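Local atomic coordinates of nuclear fusion protein BIK1 (Saccharomyces cerevisiae, PDB entry 6FC6), a protein that is required for nuclear fusion, chromosome disjunction and nuclear segregation in mitosis, and binds microtubules and kinesin. Residues M3-C12 and R21-P29; A38-N49 and F59-I70. All coordinates share one frame; numbering follows the deposited sequence.

Interaction 1 (M3-C12 and R21-P29); sequences MDRYQRKIGC and RGQLKYVGP
The carboxamides of Q7 and Q23 reach across from opposite segments, each to a backbone carbonyl that lies in its own amide plane. Q7 NE2 donates to V27 O at 3.1 Å, arriving 35° out of the plane of that carbonyl, and Q23 NE2 donates to G11 O at 3.0 Å in an almost straight bond (171° at the hydrogen). The Y6 ring has R5 CG over the centre of one face and leads away to A76 and I79 of helix 72-81, while its CB rests on V27.

Extended and with CG opposite the backbone N (chi1 -168°), Q23 runs its CG past both G11 O and C12 O before its amide turns to the former. An alanine here lacks the amide, so G11 O is left without its side-chain donor and the K9-C12 turn would probably be held less firmly, by its main-chain bonds to the strand. Those bonds are short: G11 N gives to L24 O at 2.8 Å, and L24 N gives to C12 O at the same length. G11 suits the third place of this type II turn, where its positive phi would press a CB against the preceding carbonyl.

L24 and V27 point from the strand into the N-terminal segment. L24 CD2 sits 3.6 Å from Y6 O, and I10 crosses L24 at about a right angle, its CD1 running on to the Y26-V27 backbone. The branched V27 puts CG1 against M3 SD (3.8 Å) and Y6 CB, while Q7 CG comes within 3.9 Å of V27 CB, the two side chains crossing at a slant.

The chemistry therefore changes along the strand: main-chain pairing backed by one glutamine holds the turn, whereas beside the short helix an apolar patch is edged by the Q7 amide, which satisfies V27 O.

Interaction 2 (A38-N49 and F59-I70); sequences AGVDLLANIGKN and FQTEYPQSGLFI
D41 and S66 meet in the tightly packed part of this contact, where S66 OG donates to D41 OD1 at 2.7 Å. L43 N reaches the same oxygen from the opposite face of the carboxylate, forming an Asx turn, and E62 N gives to OD2 on its syn side at 2.8 Å. With CG anti to the backbone N (chi1 -176°), the aspartate is directed into these donors, which would be expected to favour its charged form. Antiparallel pairing flanks it: A38-I70 and V40-L68 are hydrogen-bonded pairs, and V40 CG2 packs on I70 CD1. G39 has to be glycine-small, because F59 CE1 lies 3.5 Å from its CA where a CB would clash. A classic beta bulge closes the pairing, K48 N and N49 N both giving to G67 O, while G67 N returns a 2.7 Å bond to N49 O. The buried N49 side chain passes ND2 3.4 Å from F69 CD2, and its OD1 is held by G51 N. G47-G51 spells GKNDG, the signature of CAP-Gly domains.

The outer loops are looser and largely exposed. There N45 OD1 accepts from the backbone Q65 N at 2.9 Å, and the N45 side chain crosses Y63 at about a right angle, amide and ring planes 74° apart; the Y63 ring turns its edge to L43 O, 3.5 Å from CE2, and E62 CG lies on one face. G47 N makes only a weak bond to Q65 O. The aliphatic chain of K48 runs over L68 CD1, 3.7 Å from CG, and its NZ hydrogen-bonds to the backbone of the bound Bim1 peptide, as does N49 ND2.

In the sheet, strand 37-41 lies between strands 20-28 and 67-71. V40, L42 and I70 pack on I16 of strand 13-16, F59 rests on K25 and Y26, and helix 72-81 follows directly from strand 67-71.

In the fold
The two contacts belong to one CAP-Gly domain and come in series along the chain, interaction 1 closing before interaction 2 opens. Their centres lie about 13 Å apart, on opposite sides of the centre of the chain, yet they join through neighbouring strands of one antiparallel sheet. At the seam, K25 and Y26 form a classic beta bulge opposite G39, with probable hydrogen bonds from K25 N to G39 O and from G39 N to Y26 O, and K25 packs on F59. Interaction 1 thus joins the N-terminal segment 3-12 to strand 20-28, while interaction 2 shapes the peptide-binding side, where K48, N49 and F69 meet the bound Bim1 peptide.

Interaction 1 (M3-C12 and R21-P29)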
loop_
_atom_site.group_PDB
_atom_site.type_symbol
_atom_site.label_atom_id
_atom_site.label_comp_id
_atom_site.label_asym_id
_atom_site.label_seq_id
_atom_site.Cartn_x
_atom_site.Cartn_y
_atom_site.Cartn_z
ATOM N N MET A 3 -5.224 -13.324 -1.230
ATOM C CA MET A 3 -4.466 -12.228 -0.588
ATOM C C MET A 3 -3.521 -12.681 0.499
ATOM O O MET A 3 -2.693 -11.872 0.931
ATOM C CB MET A 3 -5.407 -11.186 0.078
ATOM C CG MET A 3 -6.311 -10.425 -0.813
ATOM S SD MET A 3 -5.402 -9.652 -2.119
ATOM C CE MET A 3 -5.448 -10.900 -3.431
ATOM N N ASP A 4 -3.652 -13.931 0.980
ATOM C CA ASP A 4 -2.849 -14.372 2.110
ATOM C C ASP A 4 -1.341 -14.241 1.897
ATOM O O ASP A 4 -0.612 -13.831 2.828
ATOM C CB ASP A 4 -3.117 -15.849 2.443
ATOM C CG ASP A 4 -4.581 -16.135 2.851
ATOM O OD1 ASP A 4 -5.462 -15.225 2.881
ATOM O OD2 ASP A 4 -4.816 -17.321 3.127
ATOM N N ARG A 5 -0.858 -14.582 0.704
ATOM C CA ARG A 5 0.632 -14.549 0.481
ATOM C C ARG A 5 1.174 -13.081 0.589
ATOM O O ARG A 5 2.258 -12.845 1.097
ATOM C CB ARG A 5 1.012 -15.170 -0.839
ATOM C CG ARG A 5 0.470 -14.477 -2.080
ATOM C CD ARG A 5 1.104 -14.941 -3.383
ATOM N NE ARG A 5 0.858 -16.337 -3.621
ATOM C CZ ARG A 5 1.744 -17.307 -3.428
ATOM N NH1 ARG A 5 2.996 -17.046 -3.034
ATOM N NH2 ARG A 5 1.374 -18.544 -3.658
ATOM N N TYR A 6 0.353 -12.135 0.162
ATOM C CA TYR A 6 0.701 -10.720 0.275
ATOM C C TYR A 6 0.530 -10.175 1.695
ATOM O O TYR A 6 1.350 -9.357 2.189
ATOM C CB TYR A 6 -0.153 -9.918 -0.695
ATOM C CG TYR A 6 -0.100 -10.434 -2.064
ATOM C CD1 TYR A 6 1.112 -10.423 -2.758
ATOM C CD2 TYR A 6 -1.179 -11.059 -2.642
ATOM C CE1 TYR A 6 1.233 -10.956 -4.030
ATOM C CE2 TYR A 6 -1.070 -11.606 -3.925
ATOM C CZ TYR A 6 0.130 -11.556 -4.596
ATOM O OH TYR A 6 0.239 -12.115 -5.855
ATOM N N GLN A 7 -0.510 -10.635 2.370
ATOM C CA GLN A 7 -0.733 -10.268 3.792
ATOM C C GLN A 7 0.361 -10.700 4.726
ATOM O O GLN A 7 0.715 -9.973 5.667
ATOM C CB GLN A 7 -2.102 -10.725 4.269
ATOM C CG GLN A 7 -3.123 -9.739 3.766
ATOM C CD GLN A 7 -4.524 -10.230 3.893
ATOM O OE1 GLN A 7 -4.741 -11.346 4.306
ATOM N NE2 GLN A 7 -5.496 -9.394 3.503
ATOM N N ARG A 8 0.985 -11.818 4.409
ATOM C CA ARG A 8 2.128 -12.279 5.190
ATOM C C ARG A 8 3.328 -11.403 5.085
ATOM O O ARG A 8 4.251 -11.575 5.840
ATOM C CB ARG A 8 2.544 -13.722 4.772
ATOM C CG ARG A 8 1.534 -14.777 5.216
ATOM C CD ARG A 8 2.110 -16.200 5.052
ATOM N NE ARG A 8 2.066 -16.669 3.654
ATOM C CZ ARG A 8 1.015 -17.292 3.085
ATOM N NH1 ARG A 8 1.086 -17.695 1.836
ATOM N NH2 ARG A 8 -0.115 -17.524 3.746
ATOM N N LYS A 9 3.363 -10.498 4.114
ATOM C CA LYS A 9 4.510 -9.637 3.923
ATOM C C LYS A 9 4.304 -8.229 4.447
ATOM O O LYS A 9 5.167 -7.364 4.205
ATOM C CB LYS A 9 4.837 -9.576 2.421
ATOM C CG LYS A 9 5.215 -10.919 1.799
ATOM C CD LYS A 9 6.583 -11.347 2.254
ATOM C CE LYS A 9 7.007 -12.606 1.530
ATOM N NZ LYS A 9 7.412 -12.355 0.123
ATOM N N ILE A 10 3.184 -7.979 5.147
ATOM C CA ILE A 10 2.953 -6.688 5.751
ATOM C C ILE A 10 4.083 -6.330 6.697
ATOM O O ILE A 10 4.448 -7.103 7.570
ATOM C CB ILE A 10 1.536 -6.584 6.368
ATOM C CG1 ILE A 10 0.555 -6.270 5.233
ATOM C CG2 ILE A 10 1.490 -5.514 7.447
ATOM C CD1 ILE A 10 -0.845 -6.507 5.535
ATOM N N GLY A 11 4.612 -5.129 6.548
ATOM C CA GLY A 11 5.800 -4.691 7.327
ATOM C C GLY A 11 7.096 -4.748 6.517
ATOM O O GLY A 11 8.039 -4.076 6.848
ATOM N N CYS A 12 7.110 -5.471 5.412
ATOM C CA CYS A 12 8.228 -5.427 4.490
ATOM C C CYS A 12 8.320 -4.177 3.652
ATOM O O CYS A 12 7.379 -3.441 3.529
ATOM C CB CYS A 12 8.238 -6.634 3.527
ATOM S SG CYS A 12 7.133 -6.463 2.058
ATOM N N ARG A 21 11.227 3.582 -2.252
ATOM C CA ARG A 21 11.065 2.558 -1.246
ATOM C C ARG A 21 9.762 2.824 -0.463
ATOM O O ARG A 21 9.510 3.938 -0.052
ATOM C CB ARG A 21 12.248 2.587 -0.343
ATOM C CG ARG A 21 12.363 1.456 0.652
ATOM C CD ARG A 21 13.708 1.614 1.373
ATOM N NE ARG A 21 14.180 0.397 2.022
ATOM C CZ ARG A 21 14.375 0.237 3.334
ATOM N NH1 ARG A 21 14.136 1.220 4.204
ATOM N NH2 ARG A 21 14.815 -0.948 3.788
ATOM N N GLY A 22 8.929 1.798 -0.299
ATOM C CA GLY A 22 7.745 1.920 0.538
ATOM C C GLY A 22 7.542 0.716 1.450
ATOM O O GLY A 22 7.890 -0.398 1.072
ATOM N N GLN A 23 7.004 0.953 2.640
ATOM C CA GLN A 23 6.680 -0.131 3.540
ATOM C C GLN A 23 5.219 -0.592 3.284
ATOM O O GLN A 23 4.295 0.204 3.308
ATOM C CB GLN A 23 6.855 0.288 4.986
ATOM C CG GLN A 23 6.811 -0.903 5.932
ATOM C CD GLN A 23 6.936 -0.528 7.379
ATOM O OE1 GLN A 23 6.631 0.559 7.742
ATOM N NE2 GLN A 23 7.413 -1.446 8.193
ATOM N N LEU A 24 5.037 -1.886 3.072
ATOM C CA LEU A 24 3.706 -2.447 2.859
ATOM C C LEU A 24 2.943 -2.461 4.210
ATOM O O LEU A 24 3.381 -3.065 5.174
ATOM C CB LEU A 24 3.818 -3.833 2.283
ATOM C CG LEU A 24 2.441 -4.530 2.070
ATOM C CD1 LEU A 24 1.710 -3.816 0.948
ATOM C CD2 LEU A 24 2.619 -6.022 1.721
ATOM N N LYS A 25 1.811 -1.801 4.252
ATOM C CA LYS A 25 1.034 -1.727 5.490
ATOM C C LYS A 25 -0.385 -2.329 5.457
ATOM O O LYS A 25 -1.002 -2.469 6.508
ATOM C CB LYS A 25 1.011 -0.292 6.005
ATOM C CG LYS A 25 2.445 0.196 6.133
ATOM C CD LYS A 25 2.647 1.270 7.131
ATOM C CE LYS A 25 3.064 0.681 8.434
ATOM N NZ LYS A 25 3.036 1.778 9.399
ATOM N N TYR A 26 -0.908 -2.572 4.270
ATOM C CA TYR A 26 -2.282 -3.037 4.134
ATOM C C TYR A 26 -2.408 -3.739 2.827
ATOM O O TYR A 26 -1.792 -3.284 1.817
ATOM C CB TYR A 26 -3.271 -1.852 4.139
ATOM C CG TYR A 26 -4.684 -2.257 3.849
ATOM C CD1 TYR A 26 -5.486 -2.912 4.821
ATOM C CD2 TYR A 26 -5.228 -2.014 2.648
ATOM C CE1 TYR A 26 -6.769 -3.285 4.519
ATOM C CE2 TYR A 26 -6.536 -2.391 2.364
ATOM C CZ TYR A 26 -7.286 -3.023 3.316
ATOM O OH TYR A 26 -8.612 -3.357 2.965
ATOM N N VAL A 27 -3.187 -4.832 2.806
ATOM C CA VAL A 27 -3.536 -5.440 1.560
ATOM C C VAL A 27 -5.019 -5.773 1.581
ATOM O O VAL A 27 -5.472 -6.465 2.447
ATOM C CB VAL A 27 -2.680 -6.732 1.325
ATOM C CG1 VAL A 27 -3.187 -7.404 0.057
ATOM C CG2 VAL A 27 -1.214 -6.379 1.150
ATOM N N GLY A 28 -5.768 -5.302 0.611
ATOM C CA GLY A 28 -7.177 -5.591 0.589
ATOM C C GLY A 28 -7.978 -4.661 -0.242
ATOM O O GLY A 28 -7.446 -3.843 -0.937
ATOM N N PRO A 29 -9.318 -4.794 -0.181
ATOM C CA PRO A 29 -10.181 -3.884 -0.874
ATOM C C PRO A 29 -10.224 -2.498 -0.164
ATOM O O PRO A 29 -9.867 -2.402 1.013
ATOM C CB PRO A 29 -11.544 -4.550 -0.734
ATOM C CG PRO A 29 -11.451 -5.362 0.527
ATOM C CD PRO A 29 -10.041 -5.661 0.772
#

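Interaction 2 (A38-N49 and F59-I70)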
loop_
_atom_site.group_PDB
_atom_site.type_symbol
_atom_site.label_atom_id
_atom_site.label_comp_id
_atom_site.label_asym_id
_atom_site.label_seq_id
_atom_site.Cartn_x
_atom_site.Cartn_y
_atom_site.Cartn_z
ATOM N N ALA A 38 -2.682 -2.439 -2.445
ATOM C CA ALA A 38 -1.642 -2.433 -1.431
ATOM C C ALA A 38 -1.642 -1.028 -0.861
ATOM O O ALA A 38 -1.586 -0.068 -1.620
ATOM C CB ALA A 38 -0.322 -2.727 -2.072
ATOM N N GLY A 39 -1.680 -0.898 0.446
ATOM C CA GLY A 39 -1.481 0.357 1.109
ATOM C C GLY A 39 -0.032 0.381 1.559
ATOM O O GLY A 39 0.422 -0.524 2.289
ATOM N N VAL A 40 0.689 1.409 1.118
ATOM C CA VAL A 40 2.086 1.556 1.457
ATOM C C VAL A 40 2.388 2.888 2.099
ATOM O O VAL A 40 1.746 3.871 1.826
ATOM C CB VAL A 40 3.018 1.367 0.234
ATOM C CG1 VAL A 40 2.741 0.105 -0.531
ATOM C CG2 VAL A 40 2.907 2.510 -0.734
ATOM N N ASP A 41 3.407 2.925 2.932
ATOM C CA ASP A 41 3.837 4.150 3.506
ATOM C C ASP A 41 5.185 4.494 2.788
ATOM O O ASP A 41 6.169 3.753 2.920
ATOM C CB ASP A 41 4.077 3.966 4.975
ATOM C CG ASP A 41 4.448 5.302 5.682
ATOM O OD1 ASP A 41 4.787 6.259 4.993
ATOM O OD2 ASP A 41 4.388 5.383 6.948
ATOM N N LEU A 42 5.217 5.598 2.071
ATOM C CA LEU A 42 6.455 5.978 1.315
ATOM C C LEU A 42 7.479 6.761 2.165
ATOM O O LEU A 42 8.506 7.142 1.660
ATOM C CB LEU A 42 6.079 6.771 0.102
ATOM C CG LEU A 42 5.141 6.057 -0.841
ATOM C CD1 LEU A 42 4.504 6.967 -1.837
ATOM C CD2 LEU A 42 5.865 4.943 -1.575
ATOM N N LEU A 43 7.188 7.000 3.434
ATOM C CA LEU A 43 8.096 7.637 4.389
ATOM C C LEU A 43 8.598 9.020 3.983
ATOM O O LEU A 43 9.658 9.455 4.416
ATOM C CB LEU A 43 9.301 6.716 4.630
ATOM C CG LEU A 43 8.946 5.257 4.965
ATOM C CD1 LEU A 43 10.203 4.410 5.098
ATOM C CD2 LEU A 43 8.157 5.216 6.249
ATOM N N ALA A 44 7.785 9.685 3.175
ATOM C CA ALA A 44 7.905 11.020 2.740
ATOM C C ALA A 44 6.565 11.417 2.137
ATOM O O ALA A 44 5.749 10.558 1.740
ATOM C CB ALA A 44 9.013 11.150 1.689
ATOM N N ASN A 45 6.341 12.730 2.024
ATOM C CA ASN A 45 5.088 13.215 1.506
ATOM C C ASN A 45 4.929 13.170 0.000
ATOM O O ASN A 45 4.514 14.162 -0.594
ATOM C CB ASN A 45 4.816 14.604 2.025
ATOM C CG ASN A 45 4.559 14.626 3.499
ATOM O OD1 ASN A 45 3.725 13.843 4.022
ATOM N ND2 ASN A 45 5.188 15.543 4.177
ATOM N N ILE A 46 5.283 12.037 -0.597
ATOM C CA ILE A 46 5.128 11.799 -2.029
ATOM C C ILE A 46 3.973 10.835 -2.319
ATOM O O ILE A 46 3.784 10.399 -3.473
ATOM C CB ILE A 46 6.424 11.280 -2.652
ATOM C CG1 ILE A 46 6.956 10.063 -1.882
ATOM C CG2 ILE A 46 7.478 12.413 -2.594
ATOM C CD1 ILE A 46 8.011 9.286 -2.616
ATOM N N GLY A 47 3.198 10.532 -1.295
ATOM C CA GLY A 47 1.946 9.788 -1.437
ATOM C C GLY A 47 0.767 10.709 -1.525
ATOM O O GLY A 47 0.899 11.819 -1.938
ATOM N N LYS A 48 -0.401 10.250 -1.154
ATOM C CA LYS A 48 -1.639 10.984 -1.278
ATOM C C LYS A 48 -2.454 11.080 -0.033
ATOM O O LYS A 48 -3.442 11.812 -0.040
ATOM C CB LYS A 48 -2.515 10.335 -2.377
ATOM C CG LYS A 48 -1.911 10.573 -3.740
ATOM C CD LYS A 48 -2.804 10.125 -4.875
ATOM C CE LYS A 48 -2.186 10.492 -6.236
ATOM N NZ LYS A 48 -3.070 9.885 -7.286
ATOM N N ASN A 49 -2.133 10.323 1.032
ATOM C CA ASN A 49 -3.027 10.243 2.173
ATOM C C ASN A 49 -2.291 9.867 3.425
ATOM O O ASN A 49 -1.107 9.564 3.399
ATOM C CB ASN A 49 -4.180 9.191 1.861
ATOM C CG ASN A 49 -3.640 7.765 1.705
ATOM O OD1 ASN A 49 -2.932 7.241 2.584
ATOM N ND2 ASN A 49 -3.898 7.168 0.562
ATOM N N PHE A 59 -4.490 2.059 7.461
ATOM C CA PHE A 59 -3.194 1.862 8.078
ATOM C C PHE A 59 -2.615 3.178 8.599
ATOM O O PHE A 59 -3.129 4.233 8.360
ATOM C CB PHE A 59 -2.213 1.255 7.078
ATOM C CG PHE A 59 -2.024 2.094 5.815
ATOM C CD1 PHE A 59 -2.854 1.923 4.733
ATOM C CD2 PHE A 59 -0.928 2.864 5.672
ATOM C CE1 PHE A 59 -2.665 2.590 3.567
ATOM C CE2 PHE A 59 -0.711 3.565 4.496
ATOM C CZ PHE A 59 -1.581 3.438 3.429
ATOM N N GLN A 60 -1.497 3.055 9.244
ATOM C CA GLN A 60 -0.814 4.185 9.834
ATOM C C GLN A 60 0.332 4.678 8.908
ATOM O O GLN A 60 1.093 3.869 8.361
ATOM C CB GLN A 60 -0.194 3.743 11.160
ATOM C CG GLN A 60 0.401 4.886 11.940
ATOM C CD GLN A 60 0.822 4.455 13.312
ATOM O OE1 GLN A 60 1.039 3.279 13.573
ATOM N NE2 GLN A 60 0.905 5.412 14.220
ATOM N N THR A 61 0.434 5.987 8.789
ATOM C CA THR A 61 1.557 6.561 8.000
ATOM C C THR A 61 2.408 7.436 8.949
ATOM O O THR A 61 1.886 8.021 9.921
ATOM C CB THR A 61 1.074 7.406 6.818
ATOM O OG1 THR A 61 0.398 8.552 7.326
ATOM C CG2 THR A 61 0.180 6.641 5.963
ATOM N N GLU A 62 3.663 7.550 8.620
ATOM C CA GLU A 62 4.591 8.383 9.364
ATOM C C GLU A 62 4.277 9.877 9.203
ATOM O O GLU A 62 4.368 10.629 10.149
ATOM C CB GLU A 62 6.008 8.073 8.855
ATOM C CG GLU A 62 7.130 8.408 9.840
ATOM C CD GLU A 62 6.934 7.652 11.192
ATOM O OE1 GLU A 62 6.455 6.492 11.157
ATOM O OE2 GLU A 62 7.139 8.239 12.274
ATOM N N TYR A 63 3.891 10.275 8.008
ATOM C CA TYR A 63 3.591 11.647 7.652
ATOM C C TYR A 63 2.229 11.831 6.998
ATOM O O TYR A 63 1.640 10.859 6.556
ATOM C CB TYR A 63 4.701 12.238 6.730
ATOM C CG TYR A 63 6.095 12.036 7.320
ATOM C CD1 TYR A 63 6.496 12.758 8.458
ATOM C CD2 TYR A 63 6.951 11.094 6.777
ATOM C CE1 TYR A 63 7.756 12.605 8.998
ATOM C CE2 TYR A 63 8.238 10.879 7.308
ATOM C CZ TYR A 63 8.613 11.622 8.427
ATOM O OH TYR A 63 9.812 11.417 8.957
ATOM N N PRO A 64 1.714 13.062 6.983
ATOM C CA PRO A 64 0.308 13.268 6.557
ATOM C C PRO A 64 -0.008 12.886 5.154
ATOM O O PRO A 64 -1.146 12.546 4.889
ATOM C CB PRO A 64 0.056 14.776 6.763
ATOM C CG PRO A 64 1.075 15.179 7.831
ATOM C CD PRO A 64 2.310 14.333 7.475
ATOM N N GLN A 65 0.976 12.905 4.260
ATOM C CA GLN A 65 0.789 12.450 2.902
ATOM C C GLN A 65 1.723 11.381 2.450
ATOM O O GLN A 65 2.022 11.292 1.237
ATOM C CB GLN A 65 0.789 13.662 1.908
ATOM C CG GLN A 65 -0.537 14.465 1.952
ATOM C CD GLN A 65 -0.554 15.566 3.012
ATOM O OE1 GLN A 65 -1.559 15.790 3.741
ATOM N NE2 GLN A 65 0.544 16.290 3.097
ATOM N N SER A 66 2.213 10.537 3.356
ATOM C CA SER A 66 3.122 9.496 2.941
ATOM C C SER A 66 2.437 8.198 2.577
ATOM O O SER A 66 3.096 7.251 2.152
ATOM C CB SER A 66 4.204 9.229 4.004
ATOM O OG SER A 66 3.660 8.722 5.197
ATOM N N GLY A 67 1.130 8.142 2.754
ATOM C CA GLY A 67 0.422 6.907 2.436
ATOM C C GLY A 67 -0.091 6.903 1.016
ATOM O O GLY A 67 -0.402 7.969 0.457
ATOM N N LEU A 68 -0.125 5.713 0.412
ATOM C CA LEU A 68 -0.648 5.575 -0.968
ATOM C C LEU A 68 -1.301 4.195 -1.181
ATOM O O LEU A 68 -0.779 3.179 -0.684
ATOM C CB LEU A 68 0.505 5.715 -1.935
ATOM C CG LEU A 68 0.177 5.759 -3.423
ATOM C CD1 LEU A 68 -0.556 7.087 -3.740
ATOM C CD2 LEU A 68 1.447 5.627 -4.239
ATOM N N PHE A 69 -2.459 4.175 -1.830
ATOM C CA PHE A 69 -3.120 2.944 -2.231
ATOM C C PHE A 69 -2.703 2.664 -3.656
ATOM O O PHE A 69 -2.924 3.512 -4.498
ATOM C CB PHE A 69 -4.636 3.009 -2.160
ATOM C CG PHE A 69 -5.149 3.081 -0.771
ATOM C CD1 PHE A 69 -5.161 1.933 0.039
ATOM C CD2 PHE A 69 -5.605 4.281 -0.227
ATOM C CE1 PHE A 69 -5.604 1.976 1.346
ATOM C CE2 PHE A 69 -6.033 4.328 1.096
ATOM C CZ PHE A 69 -6.047 3.160 1.888
ATOM N N ILE A 70 -2.144 1.487 -3.937
ATOM C CA ILE A 70 -1.725 1.105 -5.282
ATOM C C ILE A 70 -2.457 -0.169 -5.657
ATOM O O ILE A 70 -2.551 -1.055 -4.832
ATOM C CB ILE A 70 -0.252 0.801 -5.342
ATOM C CG1 ILE A 70 0.553 2.002 -4.837
ATOM C CG2 ILE A 70 0.152 0.475 -6.817
ATOM C CD1 ILE A 70 2.038 1.713 -4.642
#